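Syncytin-1 (Homo sapiens, PDB 5HA6) probably drives membrane fusion between cells as a captured retroviral envelope protein, its fusion subunit folding into a trimeric six-helix bundle. Local coordinates at residues Leu36-Val48 with Val100-Glu112. The protein carries 1 engineered substitution. Numbering follows the deposited sequence. Where two conformers were deposited one is given.
Sequences LNGDMERVADSLV and VKEIRDRIQRRAE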
ATOM      1  N   LEU A  36      14.777   0.092 -15.601  1.00 24.33           N
ATOM      2  CA  LEU A  36      14.660  -0.155 -14.179  1.00 22.79           C
ATOM      3  C   LEU A  36      14.347   1.153 -13.457  1.00 22.14           C
ATOM      4  O   LEU A  36      13.334   1.267 -12.722  1.00 23.31           O
ATOM      5  CB  LEU A  36      15.968  -0.801 -13.659  1.00 23.73           C
ATOM      6  CG  LEU A  36      16.029  -0.981 -12.119  1.00 23.41           C
ATOM      7  CD1 LEU A  36      14.909  -1.853 -11.669  1.00 25.34           C
ATOM      8  CD2 LEU A  36      17.358  -1.576 -11.634  1.00 24.75           C
ATOM      9  N   ASN A  37      15.178   2.169 -13.669  1.00 22.87           N
ATOM     10  CA  ASN A  37      14.968   3.454 -12.989  1.00 22.63           C
ATOM     11  C   ASN A  37      13.573   4.034 -13.230  1.00 21.82           C
ATOM     12  O   ASN A  37      12.887   4.439 -12.283  1.00 21.08           O
ATOM     13  CB  ASN A  37      16.020   4.470 -13.423  1.00 23.91           C
ATOM     14  CG  ASN A  37      17.376   4.229 -12.766  1.00 26.21           C
ATOM     15  OD1 ASN A  37      17.522   3.337 -11.922  1.00 24.65           O
ATOM     16  ND2 ASN A  37      18.383   5.007 -13.179  1.00 27.29           N
ATOM     17  N   GLY A  38      13.125   4.054 -14.484  1.00 24.49           N
ATOM     18  CA  GLY A  38      11.787   4.605 -14.747  1.00 23.47           C
ATOM     19  C   GLY A  38      10.614   3.797 -14.153  1.00 20.58           C
ATOM     20  O   GLY A  38       9.583   4.373 -13.737  1.00 21.20           O
ATOM     21  N   ASP A  39      10.720   2.474 -14.139  1.00 22.92           N
ATOM     22  CA  ASP A  39       9.726   1.668 -13.418  1.00 19.55           C
ATOM     23  C   ASP A  39       9.760   1.994 -11.902  1.00 18.80           C
ATOM     24  O   ASP A  39       8.746   2.259 -11.265  1.00 19.17           O
ATOM     25  CB  ASP A  39       9.993   0.173 -13.603  1.00 21.68           C
ATOM     26  CG  ASP A  39       9.634  -0.359 -14.974  1.00 25.48           C
ATOM     27  OD1 ASP A  39       9.509   0.388 -15.969  1.00 22.45           O
ATOM     28  OD2 ASP A  39       9.535  -1.597 -15.060  1.00 27.85           O
ATOM     29  N   MET A  40      10.954   1.983 -11.310  1.00 20.22           N
ATOM     30  CA  MET A  40      11.075   2.223  -9.871  1.00 19.46           C
ATOM     31  C   MET A  40      10.664   3.614  -9.400  1.00 19.93           C
ATOM     32  O   MET A  40      10.192   3.754  -8.264  1.00 21.91           O
ATOM     33  CB  MET A  40      12.519   1.937  -9.418  1.00 19.61           C
ATOM     34  CG  MET A  40      12.819   0.499  -9.484  1.00 22.21           C
ATOM     35  SD  MET A  40      11.898  -0.415  -8.197  1.00 25.33           S
ATOM     36  CE  MET A  40      12.282  -2.088  -8.554  1.00 37.76           C
ATOM     37  N   GLU A  41      10.833   4.638 -10.241  1.00 22.05           N
ATOM     38  CA  GLU A  41      10.297   5.951  -9.903  1.00 19.55           C
ATOM     39  C   GLU A  41       8.780   5.860  -9.698  1.00 19.85           C
ATOM     40  O   GLU A  41       8.223   6.418  -8.741  1.00 18.83           O
ATOM     41  CB  GLU A  41      10.609   6.987 -10.996  1.00 24.90           C
ATOM     42  CG  GLU A  41      12.056   7.336 -11.169  1.00 32.47           C
ATOM     43  CD  GLU A  41      12.604   8.208 -10.036  1.00 36.33           C
ATOM     44  OE1 GLU A  41      13.813   8.547 -10.074  1.00 38.24           O
ATOM     45  OE2 GLU A  41      11.857   8.539  -9.095  1.00 36.66           O
ATOM     46  N   ARG A  42       8.100   5.095 -10.562  1.00 21.80           N
ATOM     47  CA  ARG A  42       6.641   4.955 -10.459  1.00 18.76           C
ATOM     48  C   ARG A  42       6.233   4.063  -9.281  1.00 19.98           C
ATOM     49  O   ARG A  42       5.293   4.404  -8.532  1.00 19.52           O
ATOM     50  CB  ARG A  42       6.061   4.413 -11.771  1.00 21.33           C
ATOM     51  CG  ARG A  42       6.174   5.424 -12.879  1.00 22.45           C
ATOM     52  CD  ARG A  42       6.135   4.823 -14.253  1.00 24.97           C
ATOM     53  NE  ARG A  42       6.015   5.899 -15.246  1.00 27.04           N
ATOM     54  CZ  ARG A  42       7.029   6.505 -15.852  1.00 26.14           C
ATOM     55  NH1 ARG A  42       8.308   6.191 -15.605  1.00 25.00           N
ATOM     56  NH2 ARG A  42       6.757   7.456 -16.705  1.00 26.68           N
ATOM     57  N   VAL A  43       6.958   2.954  -9.056  1.00 19.34           N
ATOM     58  CA  VAL A  43       6.720   2.202  -7.821  1.00 19.01           C
ATOM     59  C   VAL A  43       6.882   3.075  -6.543  1.00 18.24           C
ATOM     60  O   VAL A  43       6.011   3.055  -5.639  1.00 18.42           O
ATOM     61  CB  VAL A  43       7.638   0.987  -7.759  1.00 16.95           C
ATOM     62  CG1 VAL A  43       7.512   0.222  -6.414  1.00 18.88           C
ATOM     63  CG2 VAL A  43       7.360   0.060  -8.948  1.00 19.50           C
ATOM     64  N   ALA A  44       7.990   3.787  -6.422  1.00 19.67           N
ATOM     65  CA  ALA A  44       8.215   4.625  -5.261  1.00 18.82           C
ATOM     66  C   ALA A  44       7.078   5.620  -5.083  1.00 21.75           C
ATOM     67  O   ALA A  44       6.543   5.791  -3.959  1.00 23.87           O
ATOM     68  CB  ALA A  44       9.556   5.377  -5.388  1.00 22.42           C
ATOM     69  N   ASP A  45       6.717   6.293  -6.184  1.00 21.57           N
ATOM     70  CA  ASP A  45       5.576   7.212  -6.144  1.00 20.80           C
ATOM     71  C   ASP A  45       4.329   6.536  -5.572  1.00 21.79           C
ATOM     72  O   ASP A  45       3.602   7.117  -4.705  1.00 19.78           O
ATOM     73  CB  ASP A  45       5.251   7.787  -7.538  1.00 18.75           C
ATOM     74  CG  ASP A  45       6.277   8.839  -8.020  1.00 26.80           C
ATOM     75  OD1 ASP A  45       7.190   9.221  -7.247  1.00 25.97           O
ATOM     76  OD2 ASP A  45       6.150   9.289  -9.193  1.00 26.64           O
ATOM     77  N   SER A  46       4.060   5.324  -6.057  1.00 21.31           N
ATOM     78  CA  SER A  46       2.887   4.585  -5.600  1.00 14.97           C
ATOM     79  C   SER A  46       2.957   4.243  -4.126  1.00 18.86           C
ATOM     80  O   SER A  46       1.949   4.391  -3.380  1.00 17.49           O
ATOM     81  CB  SER A  46       2.699   3.319  -6.443  1.00 17.47           C
ATOM     82  OG  SER A  46       2.517   3.649  -7.808  1.00 20.93           O
ATOM     83  N   LEU A  47       4.117   3.770  -3.682  1.00 18.02           N
ATOM     84  CA  LEU A  47       4.289   3.427  -2.266  1.00 16.51           C
ATOM     85  C   LEU A  47       4.026   4.646  -1.393  1.00 19.48           C
ATOM     86  O   LEU A  47       3.321   4.549  -0.365  1.00 18.76           O
ATOM     87  CB  LEU A  47       5.704   2.875  -1.990  1.00 15.00           C
ATOM     88  CG  LEU A  47       6.035   1.558  -2.681  1.00 14.92           C
ATOM     89  CD1 LEU A  47       7.561   1.281  -2.569  1.00 20.39           C
ATOM     90  CD2 LEU A  47       5.232   0.363  -2.143  1.00 15.62           C
ATOM     91  N   VAL A  48       4.546   5.807  -1.822  1.00 19.95           N
ATOM     92  CA  VAL A  48       4.348   7.024  -1.060  1.00 19.71           C
ATOM     93  C   VAL A  48       2.894   7.367  -0.976  1.00 18.58           C
ATOM     94  O   VAL A  48       2.380   7.741   0.113  1.00 18.04           O
ATOM     95  CB  VAL A  48       5.141   8.214  -1.668  1.00 22.25           C
ATOM     96  CG1 VAL A  48       4.665   9.545  -1.097  1.00 24.18           C
ATOM     97  CG2 VAL A  48       6.611   7.995  -1.397  1.00 22.36           C
ATOM     98  N   VAL A 100      11.375   3.796   0.473  1.00 19.71           N
ATOM     99  CA  VAL A 100      11.226   4.657  -0.714  1.00 20.33           C
ATOM    100  C   VAL A 100      12.451   5.528  -0.959  1.00 23.10           C
ATOM    101  O   VAL A 100      12.941   5.621  -2.095  1.00 22.85           O
ATOM    102  CB  VAL A 100       9.992   5.549  -0.583  1.00 25.49           C
ATOM    103  CG1 VAL A 100       9.984   6.668  -1.646  1.00 26.82           C
ATOM    104  CG2 VAL A 100       8.713   4.676  -0.702  1.00 22.83           C
ATOM    105  N   LYS A 101      12.951   6.162   0.104  1.00 19.92           N
ATOM    106  CA  LYS A 101      14.078   7.056  -0.066  1.00 21.32           C
ATOM    107  C   LYS A 101      15.311   6.252  -0.467  1.00 24.24           C
ATOM    108  O   LYS A 101      16.108   6.715  -1.297  1.00 23.14           O
ATOM    109  CB  LYS A 101      14.306   7.898   1.215  1.00 23.99           C
ATOM    110  CG  LYS A 101      13.265   9.062   1.371  1.00 23.79           C
ATOM    111  CD  LYS A 101      13.406   9.824   2.661  1.00 26.03           C
ATOM    112  CE  LYS A 101      12.305  10.884   2.835  1.00 28.26           C
ATOM    113  NZ  LYS A 101      12.619  11.826   3.927  1.00 33.19           N
ATOM    114  N   GLU A 102      15.443   5.039   0.084  1.00 21.05           N
ATOM    115  CA  GLU A 102      16.533   4.121  -0.331  1.00 21.26           C
ATOM    116  C   GLU A 102      16.434   3.701  -1.811  1.00 20.95           C
ATOM    117  O   GLU A 102      17.423   3.683  -2.539  1.00 19.71           O
ATOM    118  CB  GLU A 102      16.511   2.873   0.552  1.00 20.10           C
ATOM    119  CG  GLU A 102      17.033   3.122   1.961  1.00 22.45           C
ATOM    120  CD  GLU A 102      16.858   1.875   2.837  1.00 27.04           C
ATOM    121  OE1 GLU A 102      16.775   0.751   2.262  1.00 26.22           O
ATOM    122  OE2 GLU A 102      16.772   2.013   4.079  1.00 25.93           O
ATOM    123  N   ILE A 103      15.232   3.362  -2.249  1.00 19.54           N
ATOM    124  CA  ILE A 103      14.997   3.132  -3.677  1.00 22.43           C
ATOM    125  C   ILE A 103      15.365   4.340  -4.566  1.00 19.24           C
ATOM    126  O   ILE A 103      16.022   4.191  -5.613  1.00 24.92           O
ATOM    127  CB  ILE A 103      13.534   2.741  -3.893  1.00 20.80           C
ATOM    128  CG1 ILE A 103      13.288   1.356  -3.237  1.00 23.50           C
ATOM    129  CG2 ILE A 103      13.194   2.761  -5.356  1.00 22.83           C
ATOM    130  CD1 ILE A 103      11.828   0.946  -3.191  1.00 22.33           C
ATOM    131  N   ARG A 104      14.919   5.523  -4.176  1.00 20.70           N
ATOM    132  CA  ARG A 104      15.281   6.730  -4.903  1.00 26.00           C
ATOM    133  C   ARG A 104      16.814   6.990  -4.883  1.00 25.19           C
ATOM    134  O   ARG A 104      17.397   7.448  -5.910  1.00 21.15           O
ATOM    135  CB  ARG A 104      14.468   7.901  -4.327  1.00 23.16           C
ATOM    136  CG  ARG A 104      12.960   7.787  -4.743  1.00 23.83           C
ATOM    137  CD  ARG A 104      12.119   8.906  -4.198  1.00 28.38           C
ATOM    138  NE  ARG A 104      10.781   8.850  -4.786  1.00 31.54           N
ATOM    139  CZ  ARG A 104       9.703   9.395  -4.241  1.00 30.10           C
ATOM    140  NH1 ARG A 104       9.778  10.092  -3.103  1.00 34.58           N
ATOM    141  NH2 ARG A 104       8.547   9.276  -4.857  1.00 31.45           N
ATOM    142  N   ASP A 105      17.485   6.675  -3.752  1.00 22.14           N
ATOM    143  CA  ASP A 105      18.941   6.769  -3.707  1.00 23.55           C
ATOM    144  C   ASP A 105      19.571   5.826  -4.703  1.00 21.01           C
ATOM    145  O   ASP A 105      20.580   6.144  -5.319  1.00 22.45           O
ATOM    146  CB  ASP A 105      19.511   6.416  -2.318  1.00 23.92           C
ATOM    147  CG  ASP A 105      19.082   7.362  -1.261  1.00 27.59           C
ATOM    148  OD1 ASP A 105      18.686   8.506  -1.605  1.00 25.81           O
ATOM    149  OD2 ASP A 105      19.185   6.962  -0.079  1.00 23.98           O
ATOM    150  N   ARG A 106      19.039   4.611  -4.766  1.00 19.76           N
ATOM    151  CA  ARG A 106      19.595   3.618  -5.690  1.00 23.14           C
ATOM    152  C   ARG A 106      19.421   4.025  -7.140  1.00 21.68           C
ATOM    153  O   ARG A 106      20.362   3.828  -7.949  1.00 24.44           O
ATOM    154  CB  ARG A 106      18.954   2.247  -5.417  1.00 20.39           C
ATOM    155  CG  ARG A 106      19.412   1.686  -4.083  1.00 22.16           C
ATOM    156  CD  ARG A 106      18.639   0.435  -3.662  1.00 23.94           C
ATOM    157  NE  ARG A 106      18.878  -0.632  -4.658  1.00 23.00           N
ATOM    158  CZ  ARG A 106      19.965  -1.377  -4.741  1.00 25.15           C
ATOM    159  NH1 ARG A 106      20.946  -1.310  -3.830  1.00 26.68           N
ATOM    160  NH2 ARG A 106      20.051  -2.250  -5.739  1.00 27.09           N
ATOM    161  N   ILE A 107      18.243   4.585  -7.481  1.00 19.39           N
ATOM    162  CA  ILE A 107      18.074   5.190  -8.795  1.00 23.00           C
ATOM    163  C   ILE A 107      19.140   6.244  -9.093  1.00 26.34           C
ATOM    164  O   ILE A 107      19.830   6.214 -10.147  1.00 24.86           O
ATOM    165  CB  ILE A 107      16.711   5.848  -8.925  1.00 22.06           C
ATOM    166  CG1 ILE A 107      15.643   4.765  -8.892  1.00 18.45           C
ATOM    167  CG2 ILE A 107      16.626   6.726 -10.175  1.00 20.60           C
ATOM    168  CD1 ILE A 107      14.260   5.304  -8.567  1.00 25.37           C
ATOM    169  N   GLN A 108      19.286   7.205  -8.213  1.00 22.99           N
ATOM    170  CA  GLN A 108      20.258   8.237  -8.404  1.00 26.49           C
ATOM    171  C   GLN A 108      21.651   7.650  -8.486  1.00 25.38           C
ATOM    172  O   GLN A 108      22.402   8.056  -9.298  1.00 27.21           O
ATOM    173  CB  GLN A 108      20.155   9.313  -7.327  1.00 31.06           C
ATOM    174  CG  GLN A 108      18.893  10.148  -7.386  1.00 34.62           C
ATOM    175  CD  GLN A 108      18.760  10.937  -8.670  1.00 37.76           C
ATOM    176  OE1 GLN A 108      19.632  11.675  -9.046  1.00 38.31           O
ATOM    177  NE2 GLN A 108      17.671  10.738  -9.356  1.00 38.63           N
ATOM    178  N   ARG A 109      21.960   6.664  -7.671  1.00 25.02           N
ATOM    179  CA  ARG A 109      23.331   6.143  -7.706  0.61 29.31           C
ATOM    180  C   ARG A 109      23.626   5.467  -9.040  1.00 28.18           C
ATOM    181  O   ARG A 109      24.724   5.622  -9.592  1.00 29.74           O
ATOM    182  CB  ARG A 109      23.605   5.147  -6.573  0.61 28.74           C
ATOM    183  CG  ARG A 109      24.981   4.426  -6.724  0.61 33.58           C
ATOM    184  CD  ARG A 109      25.309   3.466  -5.575  0.61 32.91           C
ATOM    185  NE  ARG A 109      24.422   2.295  -5.545  0.61 29.90           N
ATOM    186  CZ  ARG A 109      24.516   1.310  -4.656  0.61 34.32           C
ATOM    187  NH1 ARG A 109      25.454   1.338  -3.718  0.61 35.01           N
ATOM    188  NH2 ARG A 109      23.674   0.289  -4.699  0.61 34.80           N
ATOM    189  N   ARG A 110      22.660   4.692  -9.568  1.00 25.75           N
ATOM    190  CA  ARG A 110      22.888   4.071 -10.886  1.00 26.60           C
ATOM    191  C   ARG A 110      23.133   5.119 -11.961  1.00 27.74           C
ATOM    192  O   ARG A 110      24.086   5.027 -12.757  1.00 29.92           O
ATOM    193  CB  ARG A 110      21.684   3.212 -11.284  1.00 26.10           C
ATOM    194  CG  ARG A 110      21.632   1.902 -10.502  1.00 25.89           C
ATOM    195  CD  ARG A 110      20.633   0.968 -11.105  1.00 24.29           C
ATOM    196  NE  ARG A 110      19.292   1.462 -10.797  1.00 22.50           N
ATOM    197  CZ  ARG A 110      18.557   1.037  -9.776  1.00 23.93           C
ATOM    198  NH1 ARG A 110      19.042   0.137  -8.938  1.00 27.59           N
ATOM    199  NH2 ARG A 110      17.360   1.566  -9.563  1.00 19.90           N
ATOM    200  N   ALA A 111      22.274   6.134 -11.979  1.00 26.81           N
ATOM    201  CA  ALA A 111      22.511   7.223 -12.947  1.00 28.37           C
ATOM    202  C   ALA A 111      23.872   7.909 -12.717  1.00 30.81           C
ATOM    203  O   ALA A 111      24.609   8.278 -13.651  1.00 35.05           O
ATOM    204  CB  ALA A 111      21.401   8.232 -12.846  1.00 29.61           C
ATOM    205  N   GLU A 112      24.196   8.115 -11.451  1.00 30.89           N
ATOM    206  CA  GLU A 112      25.425   8.807 -11.107  1.00 34.89           C
ATOM    207  C   GLU A 112      26.649   8.020 -11.580  1.00 36.26           C
ATOM    208  O   GLU A 112      27.609   8.587 -12.094  1.00 40.91           O
ATOM    209  CB  GLU A 112      25.495   9.035  -9.598  1.00 33.74           C
ATOM    210  CG  GLU A 112      26.632   9.981  -9.187  1.00 40.46           C
ATOM    211  CD  GLU A 112      28.016   9.304  -9.143  1.00 43.97           C
ATOM    212  OE1 GLU A 112      28.090   8.101  -8.832  1.00 45.76           O
ATOM    213  OE2 GLU A 112      29.034   9.980  -9.391  1.00 50.46           O
TER
HETATM  214  O   HOH W   1      15.531   9.298  -7.545  1.00 32.16           O
HETATM  215  O   HOH W   2      10.163   8.429  -7.288  1.00 41.38           O
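Asn-37 and Arg-110 are joined by two hydrogen bonds across a pair of nearly antiparallel helices, 36-48 and 100-112, whose axes run at 164° to each other, 9.7 Å apart at their closest. Side-on, Arg-110 NE (2.8 Å) and NH2 (3.0 Å) both donate to Asn-37 OD1, which lies in the guanidinium plane. The amide is turned 38° from that plane. Leu-36 CD2 sits over the centre of one guanidinium face, 3.4 Å from CZ of Arg-110, while the carbonyl of Arg-106 lies over the other. A bend at chi3 (-73°) folds the arginine back to this place, where Glu-35 and Asp-39 of the second subunit also bind it.

At the other end, Arg-104, its chain extended from CG to NE, forms a salt bridge from NH2 to Asp-45 OD1 (2.7 Å), weak as a hydrogen bond because the N-H is poorly aimed. One water joins Glu-41 OE1 to the Arg-104 carbonyl and Gln-108 NE2.

Apolar contacts line the interface alongside. Val-100 lodges among Ala-44, Leu-47 and Val-48, its CG1 3.6 Å from Val-48 CG2, and Ile-107 CD1 packs on Met-40 CB (3.9 Å).

A neutral amide, a salt bridge, apolar packing and the second subunit's acids together hold the outer C-terminal helix against the trimeric core, consistent with a post-fusion hairpin.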